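Local coordinates for arylmalonate decarboxylase (Bordetella bronchiseptica, PDB 3DTV), which catalyses the decarboxylation of 2-aryl-2-methylmalonates, taking up a proton and releasing carbon dioxide to give 2-arylpropionates, at residues 67-72 with 98-103; 120-125 with 133-138; 159-164 with 189-194. All coordinates share one frame; numbering follows the deposited sequence.

Contact 1 of 3, residues 67-72 with 98-103. With SO4 (sulfate ion), chain K.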
loop_
_atom_site.group_PDB
_atom_site.type_symbol
_atom_site.label_atom_id
_atom_site.label_comp_id
_atom_site.label_asym_id
_atom_site.label_seq_id
_atom_site.Cartn_x
_atom_site.Cartn_y
_atom_site.Cartn_z
ATOM N N ALA B 67 -17.849 6.577 5.499
ATOM C CA ALA B 67 -16.992 5.413 5.273
ATOM C C ALA B 67 -17.382 4.243 6.183
ATOM O O ALA B 67 -17.642 4.426 7.352
ATOM C CB ALA B 67 -15.527 5.762 5.504
ATOM N N ALA B 68 -17.388 3.041 5.624
ATOM C CA ALA B 68 -17.635 1.826 6.402
ATOM C C ALA B 68 -16.328 1.257 6.980
ATOM O O ALA B 68 -16.342 0.521 7.961
ATOM C CB ALA B 68 -18.364 0.774 5.557
ATOM N N VAL B 69 -15.217 1.596 6.345
ATOM C CA VAL B 69 -13.898 1.065 6.675
ATOM C C VAL B 69 -12.848 2.133 6.326
ATOM O O VAL B 69 -12.999 2.832 5.298
ATOM C CB VAL B 69 -13.670 -0.178 5.816
ATOM C CG1 VAL B 69 -12.303 -0.295 5.303
ATOM C CG2 VAL B 69 -14.125 -1.457 6.538
ATOM N N VAL B 70 -11.805 2.278 7.160
ATOM C CA VAL B 70 -10.731 3.297 6.894
ATOM C C VAL B 70 -9.407 2.566 6.706
ATOM O O VAL B 70 -9.028 1.733 7.547
ATOM C CB VAL B 70 -10.628 4.334 8.019
ATOM C CG1 VAL B 70 -9.330 5.255 7.859
ATOM C CG2 VAL B 70 -11.905 5.197 8.126
ATOM N N SER B 71 -8.750 2.813 5.580
ATOM C CA SER B 71 -7.395 2.340 5.351
ATOM C C SER B 71 -6.409 3.495 5.305
ATOM O O SER B 71 -6.572 4.441 4.488
ATOM C CB SER B 71 -7.302 1.573 4.027
ATOM O OG SER B 71 -5.977 1.048 3.806
ATOM N N LEU B 72 -5.354 3.422 6.145
ATOM C CA LEU B 72 -4.292 4.403 6.064
ATOM C C LEU B 72 -3.397 4.021 4.869
ATOM O O LEU B 72 -2.560 3.092 4.972
ATOM C CB LEU B 72 -3.466 4.395 7.327
ATOM C CG LEU B 72 -2.246 5.307 7.345
ATOM C CD1 LEU B 72 -2.617 6.803 7.145
ATOM C CD2 LEU B 72 -1.527 5.044 8.679
ATOM N N GLY B 98 -14.899 3.654 15.736
ATOM C CA GLY B 98 -15.850 2.579 15.880
ATOM C C GLY B 98 -15.889 1.810 14.575
ATOM O O GLY B 98 -16.784 1.016 14.368
ATOM N N LEU B 99 -14.949 2.074 13.663
ATOM C CA LEU B 99 -14.928 1.396 12.330
ATOM C C LEU B 99 -13.783 0.389 12.244
ATOM O O LEU B 99 -12.781 0.571 12.899
ATOM C CB LEU B 99 -14.767 2.421 11.176
ATOM C CG LEU B 99 -15.848 3.494 10.998
ATOM C CD1 LEU B 99 -15.408 4.380 9.805
ATOM C CD2 LEU B 99 -17.279 2.919 10.815
ATOM N N PRO B 100 -13.926 -0.658 11.413
ATOM C CA PRO B 100 -12.809 -1.520 11.027
ATOM C C PRO B 100 -11.748 -0.653 10.338
ATOM O O PRO B 100 -12.069 0.126 9.436
ATOM C CB PRO B 100 -13.420 -2.439 9.956
ATOM C CG PRO B 100 -14.884 -2.483 10.319
ATOM C CD PRO B 100 -15.178 -1.061 10.742
ATOM N N CYS B 101 -10.506 -0.757 10.775
ATOM C CA CYS B 101 -9.449 0.078 10.234
ATOM C C CYS B 101 -8.277 -0.811 9.889
ATOM O O CYS B 101 -8.030 -1.830 10.553
ATOM C CB CYS B 101 -8.979 1.133 11.255
ATOM S SG CYS B 101 -10.233 2.439 11.616
ATOM N N THR B 102 -7.512 -0.374 8.894
ATOM C CA THR B 102 -6.354 -1.109 8.410
ATOM C C THR B 102 -5.379 -0.146 7.740
ATOM O O THR B 102 -5.592 1.050 7.724
ATOM C CB THR B 102 -6.839 -2.207 7.402
ATOM O OG1 THR B 102 -5.724 -3.056 7.064
ATOM C CG2 THR B 102 -7.448 -1.542 6.102
ATOM N N THR B 103 -4.261 -0.653 7.229
ATOM C CA THR B 103 -3.247 0.198 6.647
ATOM C C THR B 103 -2.652 -0.520 5.443
ATOM O O THR B 103 -2.878 -1.739 5.248
ATOM C CB THR B 103 -2.056 0.494 7.629
ATOM O OG1 THR B 103 -1.193 -0.649 7.691
ATOM C CG2 THR B 103 -2.534 0.779 9.073
HETATM S S SO4 K . -9.714 -3.038 13.287
HETATM O O1 SO4 K . -9.613 -3.856 12.079
HETATM O O2 SO4 K . -8.623 -3.360 14.232
HETATM O O3 SO4 K . -9.580 -1.626 12.956
HETATM O O4 SO4 K . -11.059 -3.247 13.863
#
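Val70, Ser71 and Leu72 pair in parallel with Cys101, Thr102 and Thr103 at the edge of one of the protein's two four-stranded parallel sheets; strand 101-103 is an outermost strand within the chain, and 69-72 separates it from strand 9-13. The chain between the two is mostly helical, so they form a beta-alpha-beta crossover. Three backbone bonds alternate along the pair: Val70 N donates to Pro100 O (3.1 Å), Thr102 N to Val70 O (2.9 Å), and Leu72 N to Thr102 O (2.9 Å). Val70, Leu72, Cys101 and Thr103 share one face; Leu72, Cys101 and Thr103 meet helix 83-97 there, while Val70 packs on Leu62 of helix 48-64. The apolar side chains of Val70 and Leu72 suit this cover. Before the strands, Leu99 reaches back over the entering chain: its CD1 lies 3.3 Å from Ala67 O, and the Leu99 and Val70 side chains cross at about a right angle, CD1 against CG2. Pro100 CB meets Val69 CG2 at 3.6 Å, an apolar touch continued by Leu222 of helix 211-223. On the other face the methyl CG2 of Thr102 rests on Ser71 CB (3.7 Å), while Thr102 OG1, anti to its own N (chi1 -172°), is taken by Asp218. Thr103 holds OG1 between its N and carbonyl carbon (chi1 77°), which lets it cap Thr106 N at the start of helix 104-115 and bond Asn86. A sulfate, probably from the crystallisation liquor, sits by Cys101 N. Backbone bonding thus sets the strand register, while the threonine hydroxyls tie this edge to neighbouring helices.

Contact 2 of 3, residues 120-125 with 133-138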
loop_
_atom_site.group_PDB
_atom_site.type_symbol
_atom_site.label_atom_id
_atom_site.label_comp_id
_atom_site.label_asym_id
_atom_site.label_seq_id
_atom_site.Cartn_x
_atom_site.Cartn_y
_atom_site.Cartn_z
ATOM N N VAL B 120 11.041 -12.764 -0.151
ATOM C CA VAL B 120 10.544 -11.664 -0.997
ATOM C C VAL B 120 11.627 -10.678 -1.470
ATOM O O VAL B 120 12.371 -10.117 -0.646
ATOM C CB VAL B 120 9.352 -10.859 -0.338
ATOM C CG1 VAL B 120 9.730 -10.376 0.972
ATOM C CG2 VAL B 120 8.937 -9.614 -1.197
ATOM N N ALA B 121 11.692 -10.476 -2.785
ATOM C CA ALA B 121 12.541 -9.453 -3.385
ATOM C C ALA B 121 11.734 -8.176 -3.529
ATOM O O ALA B 121 10.562 -8.198 -3.910
ATOM C CB ALA B 121 13.066 -9.919 -4.698
ATOM N N LEU B 122 12.356 -7.071 -3.115
ATOM C CA LEU B 122 11.689 -5.776 -3.098
ATOM C C LEU B 122 12.180 -4.886 -4.236
ATOM O O LEU B 122 13.377 -4.861 -4.560
ATOM C CB LEU B 122 11.906 -5.049 -1.761
ATOM C CG LEU B 122 11.204 -5.541 -0.501
ATOM C CD1 LEU B 122 11.969 -6.714 0.102
ATOM C CD2 LEU B 122 11.129 -4.395 0.500
ATOM N N ALA B 123 11.233 -4.182 -4.859
ATOM C CA ALA B 123 11.516 -3.213 -5.896
ATOM C C ALA B 123 10.735 -1.947 -5.582
ATOM O O ALA B 123 9.580 -2.016 -5.145
ATOM C CB ALA B 123 11.105 -3.752 -7.238
ATOM N N THR B 124 11.381 -0.797 -5.789
ATOM C CA THR B 124 10.733 0.525 -5.703
ATOM C C THR B 124 11.193 1.462 -6.824
ATOM O O THR B 124 12.298 1.330 -7.334
ATOM C CB THR B 124 11.038 1.254 -4.361
ATOM O OG1 THR B 124 10.134 2.389 -4.238
ATOM C CG2 THR B 124 12.573 1.721 -4.307
ATOM N N ALA B 125 10.370 2.435 -7.182
ATOM C CA ALA B 125 10.775 3.441 -8.165
ATOM C C ALA B 125 11.322 4.696 -7.481
ATOM O O ALA B 125 11.851 5.605 -8.139
ATOM C CB ALA B 125 9.611 3.805 -9.065
ATOM N N ARG B 133 13.351 0.418 4.622
ATOM C CA ARG B 133 12.264 0.543 5.554
ATOM C C ARG B 133 11.298 -0.601 5.399
ATOM O O ARG B 133 10.904 -1.213 6.399
ATOM C CB ARG B 133 11.558 1.910 5.407
ATOM C CG ARG B 133 12.306 3.079 6.108
ATOM C CD ARG B 133 12.892 2.521 7.424
ATOM N NE ARG B 133 14.132 3.170 7.657
ATOM C CZ ARG B 133 15.357 2.648 7.613
ATOM N NH1 ARG B 133 15.602 1.351 7.554
ATOM N NH2 ARG B 133 16.366 3.497 7.717
ATOM N N LEU B 134 10.889 -0.892 4.168
ATOM C CA LEU B 134 9.932 -1.968 3.967
ATOM C C LEU B 134 10.510 -3.339 4.334
ATOM O O LEU B 134 9.808 -4.175 4.890
ATOM C CB LEU B 134 9.338 -1.999 2.562
ATOM C CG LEU B 134 8.584 -0.744 2.102
ATOM C CD1 LEU B 134 7.445 -1.004 1.117
ATOM C CD2 LEU B 134 8.169 0.160 3.243
ATOM N N ALA B 135 11.797 -3.517 4.040
ATOM C CA ALA B 135 12.515 -4.754 4.269
ATOM C C ALA B 135 12.579 -5.018 5.751
ATOM O O ALA B 135 12.409 -6.156 6.179
ATOM C CB ALA B 135 13.944 -4.689 3.648
ATOM N N ALA B 136 12.807 -3.966 6.543
ATOM C CA ALA B 136 12.943 -4.121 7.974
ATOM C C ALA B 136 11.601 -4.568 8.588
ATOM O O ALA B 136 11.577 -5.385 9.490
ATOM C CB ALA B 136 13.386 -2.849 8.595
ATOM N N PHE B 137 10.513 -3.963 8.114
ATOM C CA PHE B 137 9.179 -4.292 8.563
ATOM C C PHE B 137 8.872 -5.741 8.228
ATOM O O PHE B 137 8.337 -6.458 9.040
ATOM C CB PHE B 137 8.185 -3.395 7.795
ATOM C CG PHE B 137 6.760 -3.464 8.312
ATOM C CD1 PHE B 137 6.254 -2.458 9.128
ATOM C CD2 PHE B 137 5.933 -4.469 7.920
ATOM C CE1 PHE B 137 4.965 -2.476 9.571
ATOM C CE2 PHE B 137 4.634 -4.505 8.327
ATOM C CZ PHE B 137 4.140 -3.515 9.187
ATOM N N LEU B 138 9.166 -6.159 7.001
ATOM C CA LEU B 138 8.813 -7.521 6.576
ATOM C C LEU B 138 9.604 -8.535 7.379
ATOM O O LEU B 138 9.074 -9.557 7.781
ATOM C CB LEU B 138 9.085 -7.707 5.063
ATOM C CG LEU B 138 8.223 -6.920 4.085
ATOM C CD1 LEU B 138 8.649 -7.283 2.647
ATOM C CD2 LEU B 138 6.731 -7.182 4.335
#
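Leu122 CD2 presses against helix 133-138, 3.6 Å from Leu134 CB and 3.7 Å from the backbone N of Ala135, and makes the closest part of this contact between a strand and the helix that covers it. With CG anti to its carbonyl carbon (chi1 -72°), Leu122 sends one branch, CD2, down onto the helical turn and the other, CD1, toward Leu138 CD1 at 4.2 Å. The small Ala135 suits this spot: its CB, 4.2 Å from Leu122 CD2, allows the leucine to come up against the main chain. One turn further on, Val120 CG1 meets Leu138 CD1 at 3.7 Å, the two side chains crossing at about a right angle. The elements belong to the beta-alpha-beta unit of strand 119-124, helix 128-140 and strand 144-145 in the second parallel sheet; the short pieces 120-124 and 133-138 run nearly antiparallel, at 154°, their axes 9.7 Å apart, as expected when a helix returns over a sheet. No hydrogen bond joins the segments, and the side chains that meet are all aliphatic. Leu134 and Leu138 also lean on Leu185 of the adjacent strand 183-187, and Leu138 is further covered by Leu109 and Leu112 of helix 104-115. Thr124 does not touch 133-138 but meets the preceding turn at Val130 and Asn131, its OG1 bonded to Ser187 O and Tyr126 N. The loose side is the outer face of the helix: Ala136 is exposed, a small residue that costs little there, while the long Arg133 side chain leads away from the strand toward Asp129, with which it makes a long, weak ion pair.

Contact 3 of 3, residues 159-164 with 189-194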
loop_
_atom_site.group_PDB
_atom_site.type_symbol
_atom_site.label_atom_id
_atom_site.label_comp_id
_atom_site.label_asym_id
_atom_site.label_seq_id
_atom_site.Cartn_x
_atom_site.Cartn_y
_atom_site.Cartn_z
ATOM N N MET B 159 3.449 13.822 -7.312
ATOM C CA MET B 159 2.622 13.372 -8.473
ATOM C C MET B 159 3.393 12.974 -9.746
ATOM O O MET B 159 2.982 13.332 -10.857
ATOM C CB MET B 159 1.543 14.399 -8.893
ATOM C CG MET B 159 1.272 15.550 -7.965
ATOM S SD MET B 159 1.859 17.131 -8.617
ATOM C CE MET B 159 3.511 17.166 -7.892
ATOM N N ALA B 160 4.500 12.253 -9.580
ATOM C CA ALA B 160 5.260 11.730 -10.712
ATOM C C ALA B 160 4.693 10.375 -11.139
ATOM O O ALA B 160 4.360 9.533 -10.295
ATOM C CB ALA B 160 6.770 11.620 -10.380
ATOM N N ARG B 161 4.561 10.189 -12.448
ATOM C CA ARG B 161 4.183 8.898 -12.977
ATOM C C ARG B 161 5.399 8.264 -13.662
ATOM O O ARG B 161 6.110 8.906 -14.476
ATOM C CB ARG B 161 3.010 9.032 -13.949
ATOM C CG ARG B 161 2.174 10.314 -13.707
ATOM C CD ARG B 161 2.649 11.601 -14.521
ATOM N NE ARG B 161 2.133 12.805 -13.871
ATOM C CZ ARG B 161 0.842 13.130 -13.843
ATOM N NH1 ARG B 161 -0.045 12.377 -14.501
ATOM N NH2 ARG B 161 0.445 14.221 -13.192
ATOM N N VAL B 162 5.638 7.009 -13.294
ATOM C CA VAL B 162 6.728 6.191 -13.844
ATOM C C VAL B 162 6.136 5.240 -14.884
ATOM O O VAL B 162 5.256 4.453 -14.574
ATOM C CB VAL B 162 7.449 5.354 -12.730
ATOM C CG1 VAL B 162 8.706 4.676 -13.296
ATOM C CG2 VAL B 162 7.804 6.240 -11.532
ATOM N N ASP B 163 6.601 5.310 -16.124
ATOM C CA ASP B 163 5.899 4.566 -17.177
ATOM C C ASP B 163 6.026 3.072 -16.942
ATOM O O ASP B 163 6.906 2.630 -16.206
ATOM C CB ASP B 163 6.427 4.923 -18.560
ATOM C CG ASP B 163 7.668 4.151 -18.887
ATOM O OD1 ASP B 163 7.551 2.947 -19.307
ATOM O OD2 ASP B 163 8.751 4.760 -18.683
ATOM N N THR B 164 5.165 2.297 -17.600
ATOM C CA THR B 164 5.007 0.849 -17.329
ATOM C C THR B 164 6.244 -0.014 -17.566
ATOM O O THR B 164 6.584 -0.906 -16.768
ATOM C CB THR B 164 3.819 0.301 -18.151
ATOM O OG1 THR B 164 2.597 0.904 -17.668
ATOM C CG2 THR B 164 3.724 -1.237 -18.089
ATOM N N GLY B 189 5.934 3.473 -6.398
ATOM C CA GLY B 189 6.266 3.237 -7.810
ATOM C C GLY B 189 5.717 4.320 -8.712
ATOM O O GLY B 189 5.939 4.295 -9.924
ATOM N N GLY B 190 4.935 5.284 -8.100
ATOM C CA GLY B 190 4.442 6.478 -8.813
ATOM C C GLY B 190 2.923 6.580 -8.826
ATOM O O GLY B 190 2.239 5.932 -8.028
ATOM N N LEU B 191 2.387 7.381 -9.733
ATOM C CA LEU B 191 0.932 7.435 -9.964
ATOM C C LEU B 191 0.287 6.043 -10.222
ATOM O O LEU B 191 -0.720 5.690 -9.571
ATOM C CB LEU B 191 0.598 8.421 -11.083
ATOM C CG LEU B 191 -0.691 9.241 -10.911
ATOM C CD1 LEU B 191 -0.683 9.980 -9.542
ATOM C CD2 LEU B 191 -0.845 10.211 -12.040
ATOM N N LEU B 192 0.866 5.234 -11.123
ATOM C CA LEU B 192 0.224 3.932 -11.431
ATOM C C LEU B 192 1.196 2.784 -11.634
ATOM O O LEU B 192 2.142 2.895 -12.445
ATOM C CB LEU B 192 -0.725 4.063 -12.639
ATOM C CG LEU B 192 -2.227 4.222 -12.335
ATOM C CD1 LEU B 192 -2.915 5.197 -13.308
ATOM C CD2 LEU B 192 -2.917 2.853 -12.360
ATOM N N THR B 193 0.951 1.691 -10.855
ATOM C CA THR B 193 1.723 0.442 -10.966
ATOM C C THR B 193 0.984 -0.745 -11.643
ATOM O O THR B 193 1.633 -1.707 -12.098
ATOM C CB THR B 193 2.259 -0.069 -9.598
ATOM O OG1 THR B 193 1.160 -0.223 -8.670
ATOM C CG2 THR B 193 3.313 0.889 -9.003
ATOM N N LEU B 194 -0.353 -0.702 -11.709
ATOM C CA LEU B 194 -1.125 -1.938 -12.018
ATOM C C LEU B 194 -0.630 -2.695 -13.220
ATOM O O LEU B 194 -0.278 -3.847 -13.111
ATOM C CB LEU B 194 -2.611 -1.675 -12.176
ATOM C CG LEU B 194 -3.494 -1.587 -10.948
ATOM C CD1 LEU B 194 -4.892 -1.141 -11.442
ATOM C CD2 LEU B 194 -3.503 -2.905 -10.123
#
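Two loops meet over the C-terminal edge of the second parallel sheet, the edge at which alpha/beta enzymes commonly place their active sites: Ala160, Arg161 and Val162 lie just before helix 164-177, and Gly189, Gly190 and Leu191 follow strand 183-187. One hydrogen bond joins them, from Leu191 N to Ala160 O at 3.0 Å, the donor tilted 20° from the carbonyl plane. Gly190 CA lies 3.4 Å from Ala160 O. Its backbone angles, with phi at 121°, suit glycine, and the bare CA also lets the main chains approach closely. Val162 CG2 sits 3.1 Å from Gly189 O, a tight fit, while the valine is also covered by Leu167 of the following helix. On the outer side Arg161 and Leu191 lie side by side, pointing the same way: Arg161 CG is 3.6 Å from Leu191 CB, and the chain, bent at chi2 (90°), brings the guanidinium back so that Leu191 CD2 lies over one face, 3.4 Å from Arg161 NH1. The long arginine thus offers methylenes to the leucine and leaves its charged head at an exposed position. Asp163 caps the helix start through a weak bond from OD1 to Ala165 N, and its OD2 bonds Thr166 OG1. Beside the one hydrogen bond, aliphatic groups pack against backbone oxygens and a guanidinium, and the close approach of the main chains there is one that glycine permits.

How the contacts relate
Read from the N terminus, the contacts follow one another in series, none enclosing or crossing another. Contact 1 closes the loop through helices 75-79 and 83-97 and completes the edge of the first sheet. The chain then runs along helix 104-115 to the second sheet, where contact 2 closes a short loop by folding helix 128-140 back on strand 119-124. Contact 3 spans helix 164-177 and strand 183-187, joining loops at the end of that same sheet. Contacts 2 and 3 touch, with Ala125 CB 3.6 Å from Gly189 CA; contact 1 lies on the opposite side of the chain's centre from both, its centre about 24 Å and 25 Å from theirs.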